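PDB 2EF4: arginase from Thermus thermophilus, which probably hydrolyses L-arginine to L-ornithine and urea, using two manganese ions bound in each subunit. Local coordinates for residues A[17-22]-A[260-265]; A[26-31]-A[269-274]; A[72-77]-A[151-156]. One frame throughout, in Å; residues are numbered along the deposited sequence.

Contact 1 (A[17-22]-A[260-265]); sequences RGVDMG and LVEVNP
Arg17 and Glu262 form a salt bridge at the C-terminal ends of the strands of the parallel sheet of the arginase fold, where the loop after strand 2-8 meets the turn leaving strand 255-261. Arg17 NH2 makes the straighter bond, to Glu262 OE2 at 2.8 Å; this oxygen sits at the edge of the guanidinium, near its plane, and is met on its syn side. Arg17 NH1 lies equally near Glu262 OE1, at 2.8 Å, but that bond is weak and bent to 124°; the two flat groups are turned 45° against each other. Glu262 folds at chi2 (-86°) to bring its carboxylate across.

Alongside, Val19 CA offers a CH to Val263 O at 3.3 Å, and Val19 CG1 packs on Asn264 CB at 4.0 Å. At Gly18 a side chain would run into Asn264 OD1, and the backbone angles there also require glycine.

Further out, Asp95 forms a second salt bridge with Arg17 NH2 and Thr231 a hydrogen bond with NH1, while His96 N donates to Glu262 OE2. The Glu262 side chain comes within about 3 Å, nearest atoms, of the manganese ligand Asp217, consistent with a place for Glu262 in the second shell of the manganese site. Asn264 ND2 is held by Val229 O. At the subunit interface, Met21 of the second subunit packs on both Met21 and Pro265; within the chain, Met21 CB presses on Pro265 CG at 3.5 Å and Met21 CE reaches Pro265 CB at 3.9 Å.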
loop_
_atom_site.group_PDB
_atom_site.type_symbol
_atom_site.label_atom_id
_atom_site.label_comp_id
_atom_site.label_asym_id
_atom_site.label_seq_id
_atom_site.Cartn_x
_atom_site.Cartn_y
_atom_site.Cartn_z
ATOM N N ARG A 17 4.523 17.237 14.172
ATOM C CA ARG A 17 3.726 16.065 13.847
ATOM C C ARG A 17 3.169 16.215 12.436
ATOM O O ARG A 17 2.725 15.243 11.830
ATOM C CB ARG A 17 2.579 15.892 14.859
ATOM C CG ARG A 17 3.033 15.525 16.280
ATOM C CD ARG A 17 1.846 15.352 17.235
ATOM N NE ARG A 17 1.078 16.589 17.354
ATOM C CZ ARG A 17 -0.208 16.653 17.692
ATOM N NH1 ARG A 17 -0.887 15.544 17.954
ATOM N NH2 ARG A 17 -0.821 17.830 17.744
ATOM N N GLY A 18 3.200 17.441 11.921
ATOM C CA GLY A 18 2.702 17.705 10.580
ATOM C C GLY A 18 1.262 18.182 10.501
ATOM O O GLY A 18 0.728 18.366 9.408
ATOM N N VAL A 19 0.629 18.414 11.647
ATOM C CA VAL A 19 -0.763 18.839 11.633
ATOM C C VAL A 19 -1.013 20.282 11.187
ATOM O O VAL A 19 -2.165 20.672 10.985
ATOM C CB VAL A 19 -1.432 18.594 13.008
ATOM C CG1 VAL A 19 -1.335 17.104 13.361
ATOM C CG2 VAL A 19 -0.784 19.452 14.081
ATOM N N ASP A 20 0.052 21.063 11.010
ATOM C CA ASP A 20 -0.097 22.444 10.562
ATOM C C ASP A 20 -0.643 22.473 9.143
ATOM O O ASP A 20 -1.159 23.486 8.680
ATOM C CB ASP A 20 1.241 23.182 10.625
ATOM C CG ASP A 20 2.338 22.475 9.841
ATOM O OD1 ASP A 20 2.587 21.277 10.110
ATOM O OD2 ASP A 20 2.959 23.120 8.966
ATOM N N MET A 21 -0.535 21.341 8.455
ATOM C CA MET A 21 -1.042 21.210 7.092
ATOM C C MET A 21 -2.519 20.816 7.065
ATOM O O MET A 21 -3.110 20.668 5.985
ATOM C CB MET A 21 -0.219 20.168 6.322
ATOM C CG MET A 21 1.114 20.696 5.823
ATOM S SD MET A 21 2.342 19.409 5.511
ATOM C CE MET A 21 1.656 18.612 4.238
ATOM N N GLY A 22 -3.114 20.648 8.248
ATOM C CA GLY A 22 -4.513 20.264 8.328
ATOM C C GLY A 22 -5.486 21.218 7.648
ATOM O O GLY A 22 -6.364 20.795 6.899
ATOM N N LEU A 260 -12.447 21.447 13.641
ATOM C CA LEU A 260 -12.057 20.274 12.848
ATOM C C LEU A 260 -10.528 20.334 12.932
ATOM O O LEU A 260 -9.883 21.067 12.179
ATOM C CB LEU A 260 -12.514 20.401 11.397
ATOM C CG LEU A 260 -14.016 20.386 11.088
ATOM C CD1 LEU A 260 -14.198 20.532 9.580
ATOM C CD2 LEU A 260 -14.674 19.101 11.597
ATOM N N VAL A 261 -9.966 19.558 13.855
ATOM C CA VAL A 261 -8.536 19.579 14.116
ATOM C C VAL A 261 -7.762 18.276 13.967
ATOM O O VAL A 261 -8.319 17.202 13.732
ATOM C CB VAL A 261 -8.275 20.090 15.556
ATOM C CG1 VAL A 261 -9.043 21.374 15.796
ATOM C CG2 VAL A 261 -8.699 19.031 16.583
ATOM N N GLU A 262 -6.452 18.418 14.126
ATOM C CA GLU A 262 -5.486 17.331 14.071
ATOM C C GLU A 262 -5.338 16.552 12.761
ATOM O O GLU A 262 -4.847 15.422 12.773
ATOM C CB GLU A 262 -5.738 16.370 15.240
ATOM C CG GLU A 262 -5.534 16.993 16.637
ATOM C CD GLU A 262 -4.088 16.946 17.118
ATOM O OE1 GLU A 262 -3.417 15.929 16.852
ATOM O OE2 GLU A 262 -3.627 17.909 17.775
ATOM N N VAL A 263 -5.735 17.142 11.633
ATOM C CA VAL A 263 -5.571 16.449 10.354
ATOM C C VAL A 263 -4.082 16.475 10.052
ATOM O O VAL A 263 -3.450 17.520 10.160
ATOM C CB VAL A 263 -6.335 17.133 9.204
ATOM C CG1 VAL A 263 -6.001 16.447 7.882
ATOM C CG2 VAL A 263 -7.826 17.039 9.449
ATOM N N ASN A 264 -3.533 15.318 9.693
ATOM C CA ASN A 264 -2.106 15.167 9.406
ATOM C C ASN A 264 -1.896 14.545 8.023
ATOM O O ASN A 264 -1.795 13.326 7.885
ATOM C CB ASN A 264 -1.479 14.283 10.485
ATOM C CG ASN A 264 -0.002 14.055 10.266
ATOM O OD1 ASN A 264 0.648 14.797 9.532
ATOM N ND2 ASN A 264 0.541 13.033 10.917
ATOM N N PRO A 265 -1.807 15.387 6.983
ATOM C CA PRO A 265 -1.617 14.974 5.582
ATOM C C PRO A 265 -0.447 14.018 5.351
ATOM O O PRO A 265 -0.492 13.165 4.461
ATOM C CB PRO A 265 -1.417 16.303 4.857
ATOM C CG PRO A 265 -2.161 17.292 5.726
ATOM C CD PRO A 265 -1.753 16.854 7.104
#

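Contact 2 (A[26-31]-A[269-274]); sequences LRYARL and ERNRTA
Ala274, Asn271 and Leu26 bury most of the surface where the end of helix 22-28 meets the start of helix 272-284. The Ala274 methyl points toward residues 26-31: its CB lies 4.1 Å from Leu26 CD2. That leucine leaves its backbone facing away from the partner and returns through its branch, with CG beside the backbone N and opposite the carbonyl carbon (chi1 -72°), which brings CD2 to 3.5 Å from Ala274 O. Ala29 CB approaches the same carbonyl oxygen at 3.9 Å, and two apolar groups thus lie against one helical peptide. The small alanines let the backbones come close, Leu26 CA and Ala274 CA being 5.0 Å apart.

Asn271 carries the polar side. It stands at the N-cap position of helix 272-284 and ends the central pair of a type I' turn running from Glu269 to Arg272, yet its side chain makes no capping bond to its own helix. Its amide instead reaches across to helix 22-28, where ND2 donates to Ala25 O. Near that helix end Ala29 N turns to Leu26 O in a weak bond. On the way ND2 passes the edge of the Tyr28 ring, 3.6 Å from Tyr28 CD2 and close to the ring plane, the amide and ring planes standing 78° apart.

Arg16 of the second subunit packs on Tyr28 and Ile266 of the same subunit on Asn271, while Leu277 and Leu92 also touch Leu26. Two helices that meet on a parallel sheet and both touch Leu260 of strand 255-261 are characteristic of the layered alpha/beta fold of arginases.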
loop_
_atom_site.group_PDB
_atom_site.type_symbol
_atom_site.label_atom_id
_atom_site.label_comp_id
_atom_site.label_asym_id
_atom_site.label_seq_id
_atom_site.Cartn_x
_atom_site.Cartn_y
_atom_site.Cartn_z
ATOM N N LEU A 26 -8.041 20.206 4.602
ATOM C CA LEU A 26 -9.489 20.325 4.798
ATOM C C LEU A 26 -10.098 21.205 3.701
ATOM O O LEU A 26 -11.134 20.859 3.121
ATOM C CB LEU A 26 -9.794 20.914 6.182
ATOM C CG LEU A 26 -9.529 19.949 7.346
ATOM C CD1 LEU A 26 -9.534 20.695 8.670
ATOM C CD2 LEU A 26 -10.578 18.843 7.322
ATOM N N ARG A 27 -9.460 22.336 3.407
ATOM C CA ARG A 27 -9.967 23.216 2.353
ATOM C C ARG A 27 -9.897 22.462 1.031
ATOM O O ARG A 27 -10.711 22.671 0.130
ATOM C CB ARG A 27 -9.122 24.489 2.236
ATOM C CG ARG A 27 -9.293 25.489 3.367
ATOM C CD ARG A 27 -8.430 26.717 3.126
ATOM N NE ARG A 27 -8.759 27.817 4.029
ATOM C CZ ARG A 27 -8.131 28.071 5.172
ATOM N NH1 ARG A 27 -7.121 27.305 5.570
ATOM N NH2 ARG A 27 -8.514 29.096 5.921
ATOM N N TYR A 28 -8.913 21.573 0.934
ATOM C CA TYR A 28 -8.701 20.795 -0.275
ATOM C C TYR A 28 -9.849 19.815 -0.507
ATOM O O TYR A 28 -10.176 19.492 -1.654
ATOM C CB TYR A 28 -7.374 20.043 -0.169
ATOM C CG TYR A 28 -6.906 19.491 -1.486
ATOM C CD1 TYR A 28 -6.313 20.320 -2.442
ATOM C CD2 TYR A 28 -7.098 18.150 -1.805
ATOM C CE1 TYR A 28 -5.924 19.826 -3.687
ATOM C CE2 TYR A 28 -6.719 17.642 -3.040
ATOM C CZ TYR A 28 -6.132 18.478 -3.979
ATOM O OH TYR A 28 -5.766 17.942 -5.197
ATOM N N ALA A 29 -10.447 19.353 0.595
ATOM C CA ALA A 29 -11.575 18.420 0.564
ATOM C C ALA A 29 -12.868 19.183 0.278
ATOM O O ALA A 29 -13.965 18.686 0.522
ATOM C CB ALA A 29 -11.686 17.668 1.901
ATOM N N ARG A 30 -12.718 20.408 -0.212
ATOM C CA ARG A 30 -13.845 21.260 -0.586
ATOM C C ARG A 30 -14.895 21.552 0.485
ATOM O O ARG A 30 -16.097 21.531 0.198
ATOM C CB ARG A 30 -14.533 20.675 -1.822
ATOM C CG ARG A 30 -13.635 20.617 -3.048
ATOM C CD ARG A 30 -14.392 20.118 -4.274
ATOM N NE ARG A 30 -13.604 20.287 -5.492
ATOM C CZ ARG A 30 -14.024 19.988 -6.722
ATOM N NH1 ARG A 30 -15.244 19.493 -6.917
ATOM N NH2 ARG A 30 -13.221 20.196 -7.761
ATOM N N LEU A 31 -14.447 21.845 1.705
ATOM C CA LEU A 31 -15.361 22.156 2.798
ATOM C C LEU A 31 -16.257 23.340 2.446
ATOM O O LEU A 31 -17.469 23.280 2.634
ATOM C CB LEU A 31 -14.582 22.477 4.077
ATOM C CG LEU A 31 -15.418 23.049 5.232
ATOM C CD1 LEU A 31 -16.500 22.054 5.638
ATOM C CD2 LEU A 31 -14.511 23.376 6.409
ATOM N N GLU A 269 -3.911 9.077 3.510
ATOM C CA GLU A 269 -3.920 8.321 2.269
ATOM C C GLU A 269 -4.876 9.051 1.323
ATOM O O GLU A 269 -6.094 8.938 1.438
ATOM C CB GLU A 269 -4.397 6.885 2.530
ATOM C CG GLU A 269 -4.563 6.055 1.271
ATOM C CD GLU A 269 -3.291 6.000 0.424
ATOM O OE1 GLU A 269 -3.399 5.695 -0.785
ATOM O OE2 GLU A 269 -2.187 6.253 0.962
ATOM N N ARG A 270 -4.315 9.823 0.402
ATOM C CA ARG A 270 -5.118 10.582 -0.552
ATOM C C ARG A 270 -6.134 11.525 0.075
ATOM O O ARG A 270 -7.253 11.667 -0.427
ATOM C CB ARG A 270 -5.814 9.633 -1.534
ATOM C CG ARG A 270 -4.876 9.208 -2.635
ATOM C CD ARG A 270 -5.422 8.119 -3.523
ATOM N NE ARG A 270 -4.328 7.557 -4.310
ATOM C CZ ARG A 270 -3.779 8.147 -5.371
ATOM N NH1 ARG A 270 -4.229 9.325 -5.795
ATOM N NH2 ARG A 270 -2.757 7.574 -5.995
ATOM N N ASN A 271 -5.738 12.157 1.178
ATOM C CA ASN A 271 -6.586 13.136 1.857
ATOM C C ASN A 271 -7.929 12.577 2.348
ATOM O O ASN A 271 -8.857 13.350 2.602
ATOM C CB ASN A 271 -6.836 14.311 0.892
ATOM C CG ASN A 271 -7.015 15.642 1.606
ATOM O OD1 ASN A 271 -6.258 15.974 2.511
ATOM N ND2 ASN A 271 -8.006 16.415 1.183
ATOM N N ARG A 272 -8.038 11.259 2.510
ATOM C CA ARG A 272 -9.316 10.683 2.919
ATOM C C ARG A 272 -9.765 11.052 4.331
ATOM O O ARG A 272 -10.967 11.130 4.605
ATOM C CB ARG A 272 -9.322 9.159 2.710
ATOM C CG ARG A 272 -8.613 8.296 3.740
ATOM C CD ARG A 272 -8.857 6.827 3.379
ATOM N NE ARG A 272 -8.362 5.879 4.375
ATOM C CZ ARG A 272 -7.850 4.684 4.081
ATOM N NH1 ARG A 272 -7.761 4.290 2.817
ATOM N NH2 ARG A 272 -7.426 3.883 5.050
ATOM N N THR A 273 -8.803 11.290 5.219
ATOM C CA THR A 273 -9.115 11.688 6.583
ATOM C C THR A 273 -9.667 13.117 6.577
ATOM O O THR A 273 -10.600 13.433 7.319
ATOM C CB THR A 273 -7.865 11.619 7.479
ATOM O OG1 THR A 273 -7.400 10.261 7.532
ATOM C CG2 THR A 273 -8.184 12.122 8.891
ATOM N N ALA A 274 -9.103 13.979 5.733
ATOM C CA ALA A 274 -9.581 15.357 5.659
ATOM C C ALA A 274 -10.986 15.360 5.070
ATOM O O ALA A 274 -11.833 16.172 5.456
ATOM C CB ALA A 274 -8.654 16.205 4.801
#

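Contact 3 (A[72-77]-A[151-156]); sequences AALVLK and TEVFRA
Helix packing on the outer side of the alpha/beta fold joins the last turn of helix 148-154 to the middle of helix 66-81, with Phe154 and Val153 set against Ala73, Leu74 and Lys77. The Phe154 ring comes in tightly, its CZ 3.3 Å from Ala73 CB in an oblique approach. Its edge faces the backbone of helix 66-81, with Leu74 N 3.7 Å from Phe154 CZ. Val153 CB lies over the centre of one face of this ring. The Val153 CG1 methyl also meets Leu74 CD1 at 3.9 Å, the two side chains crossing at about a right angle.

Helix 66-81 lies on the sheet, where its Leu76 touches Val6 and Val8 of strand 2-8; helix 99-106 adjoins both partners, Met100 against Phe154 and Ala104 against Lys77.

The polar tie comes from Lys77. Its fully extended chain, with CG anti to the backbone N (chi1 174°), carries NZ to 2.8 Å from Val153 O. The ammonium lies in the carbonyl plane, at a C=O...N angle of 154°. A methionine in place of Lys77 would probably leave Val153 O without this donor and the end of helix 148-154 less firmly tied. A second polar tie between the same helices is the salt bridge of Glu152 with Arg70 of helix 66-81.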
loop_
_atom_site.group_PDB
_atom_site.type_symbol
_atom_site.label_atom_id
_atom_site.label_comp_id
_atom_site.label_asym_id
_atom_site.label_seq_id
_atom_site.Cartn_x
_atom_site.Cartn_y
_atom_site.Cartn_z
ATOM N N ALA A 72 -1.136 32.559 19.469
ATOM C CA ALA A 72 -1.967 32.216 18.319
ATOM C C ALA A 72 -3.423 31.987 18.745
ATOM O O ALA A 72 -4.363 32.419 18.060
ATOM C CB ALA A 72 -1.416 30.961 17.636
ATOM N N ALA A 73 -3.605 31.302 19.872
ATOM C CA ALA A 73 -4.948 31.005 20.387
ATOM C C ALA A 73 -5.665 32.295 20.783
ATOM O O ALA A 73 -6.887 32.400 20.679
ATOM C CB ALA A 73 -4.855 30.049 21.592
ATOM N N LEU A 74 -4.882 33.275 21.224
ATOM C CA LEU A 74 -5.411 34.566 21.621
ATOM C C LEU A 74 -5.929 35.305 20.392
ATOM O O LEU A 74 -7.026 35.869 20.415
ATOM C CB LEU A 74 -4.319 35.379 22.321
ATOM C CG LEU A 74 -4.642 36.845 22.647
ATOM C CD1 LEU A 74 -5.962 36.952 23.386
ATOM C CD2 LEU A 74 -3.515 37.430 23.483
ATOM N N VAL A 75 -5.137 35.316 19.321
ATOM C CA VAL A 75 -5.554 35.974 18.083
ATOM C C VAL A 75 -6.834 35.295 17.597
ATOM O O VAL A 75 -7.766 35.958 17.146
ATOM C CB VAL A 75 -4.480 35.863 16.967
ATOM C CG1 VAL A 75 -5.034 36.424 15.653
ATOM C CG2 VAL A 75 -3.222 36.629 17.372
ATOM N N LEU A 76 -6.876 33.969 17.693
ATOM C CA LEU A 76 -8.055 33.212 17.280
ATOM C C LEU A 76 -9.290 33.556 18.123
ATOM O O LEU A 76 -10.373 33.777 17.583
ATOM C CB LEU A 76 -7.793 31.709 17.388
ATOM C CG LEU A 76 -9.026 30.842 17.117
ATOM C CD1 LEU A 76 -9.454 30.999 15.668
ATOM C CD2 LEU A 76 -8.724 29.385 17.437
ATOM N N LYS A 77 -9.123 33.586 19.444
ATOM C CA LYS A 77 -10.226 33.892 20.357
ATOM C C LYS A 77 -10.813 35.259 20.040
ATOM O O LYS A 77 -12.030 35.405 19.908
ATOM C CB LYS A 77 -9.744 33.859 21.813
ATOM C CG LYS A 77 -10.783 34.317 22.842
ATOM C CD LYS A 77 -10.148 34.514 24.228
ATOM C CE LYS A 77 -11.095 35.195 25.213
ATOM N NZ LYS A 77 -10.369 35.614 26.447
ATOM N N THR A 151 -4.874 29.657 31.548
ATOM C CA THR A 151 -6.206 29.802 32.124
ATOM C C THR A 151 -6.656 31.258 32.219
ATOM O O THR A 151 -7.846 31.538 32.192
ATOM C CB THR A 151 -6.305 29.178 33.541
ATOM O OG1 THR A 151 -5.361 29.807 34.409
ATOM C CG2 THR A 151 -6.040 27.680 33.493
ATOM N N GLU A 152 -5.710 32.187 32.328
ATOM C CA GLU A 152 -6.077 33.592 32.440
ATOM C C GLU A 152 -6.665 34.108 31.142
ATOM O O GLU A 152 -7.323 35.144 31.130
ATOM C CB GLU A 152 -4.871 34.463 32.804
ATOM C CG GLU A 152 -3.814 34.540 31.707
ATOM C CD GLU A 152 -2.738 35.567 32.002
ATOM O OE1 GLU A 152 -2.399 35.747 33.190
ATOM O OE2 GLU A 152 -2.221 36.188 31.049
ATOM N N VAL A 153 -6.430 33.392 30.048
ATOM C CA VAL A 153 -6.952 33.825 28.761
ATOM C C VAL A 153 -8.087 32.974 28.223
ATOM O O VAL A 153 -9.038 33.496 27.638
ATOM C CB VAL A 153 -5.862 33.809 27.655
ATOM C CG1 VAL A 153 -6.350 34.622 26.450
ATOM C CG2 VAL A 153 -4.533 34.336 28.183
ATOM N N PHE A 154 -8.001 31.665 28.433
ATOM C CA PHE A 154 -8.982 30.754 27.850
ATOM C C PHE A 154 -10.021 30.028 28.711
ATOM O O PHE A 154 -10.870 29.328 28.165
ATOM C CB PHE A 154 -8.219 29.740 26.988
ATOM C CG PHE A 154 -7.165 30.370 26.107
ATOM C CD1 PHE A 154 -7.524 31.211 25.051
ATOM C CD2 PHE A 154 -5.807 30.144 26.354
ATOM C CE1 PHE A 154 -6.541 31.823 24.253
ATOM C CE2 PHE A 154 -4.814 30.752 25.561
ATOM C CZ PHE A 154 -5.184 31.590 24.513
ATOM N N ARG A 155 -9.972 30.174 30.031
ATOM C CA ARG A 155 -10.964 29.523 30.897
ATOM C C ARG A 155 -12.354 29.992 30.449
ATOM O O ARG A 155 -12.712 31.158 30.628
ATOM C CB ARG A 155 -10.704 29.917 32.348
ATOM C CG ARG A 155 -11.725 29.457 33.380
ATOM C CD ARG A 155 -11.146 29.787 34.756
ATOM N NE ARG A 155 -11.990 29.505 35.920
ATOM C CZ ARG A 155 -12.844 28.491 36.040
ATOM N NH1 ARG A 155 -13.529 28.352 37.169
ATOM N NH2 ARG A 155 -13.049 27.639 35.039
ATOM N N ALA A 156 -13.142 29.092 29.868
ATOM C CA ALA A 156 -14.446 29.498 29.366
ATOM C C ALA A 156 -15.598 28.567 29.679
ATOM O O ALA A 156 -16.752 28.895 29.389
ATOM C CB ALA A 156 -14.364 29.703 27.842
#

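In the fold
From the N terminus the chain leaves strand 2-8 through residues 17-22, which pair with 260-265 to close the long loop of contact 1. Helix 22-28 follows at once, and its end meets 269-274 in contact 2. The segments of contacts 1 and 2 alternate along the chain, so the two contacts cross; they touch where Val263 packs on Leu26 and Ala274. Together they bind the early loop and helix to strand 255-261 and helix 272-284, beside the second subunit. Contact 3 is nested inside both loops, joining helix 66-81 to helix 148-154. Its centre lies about 20 Å from that of contact 1 and 28 Å from that of contact 2, and it touches neither.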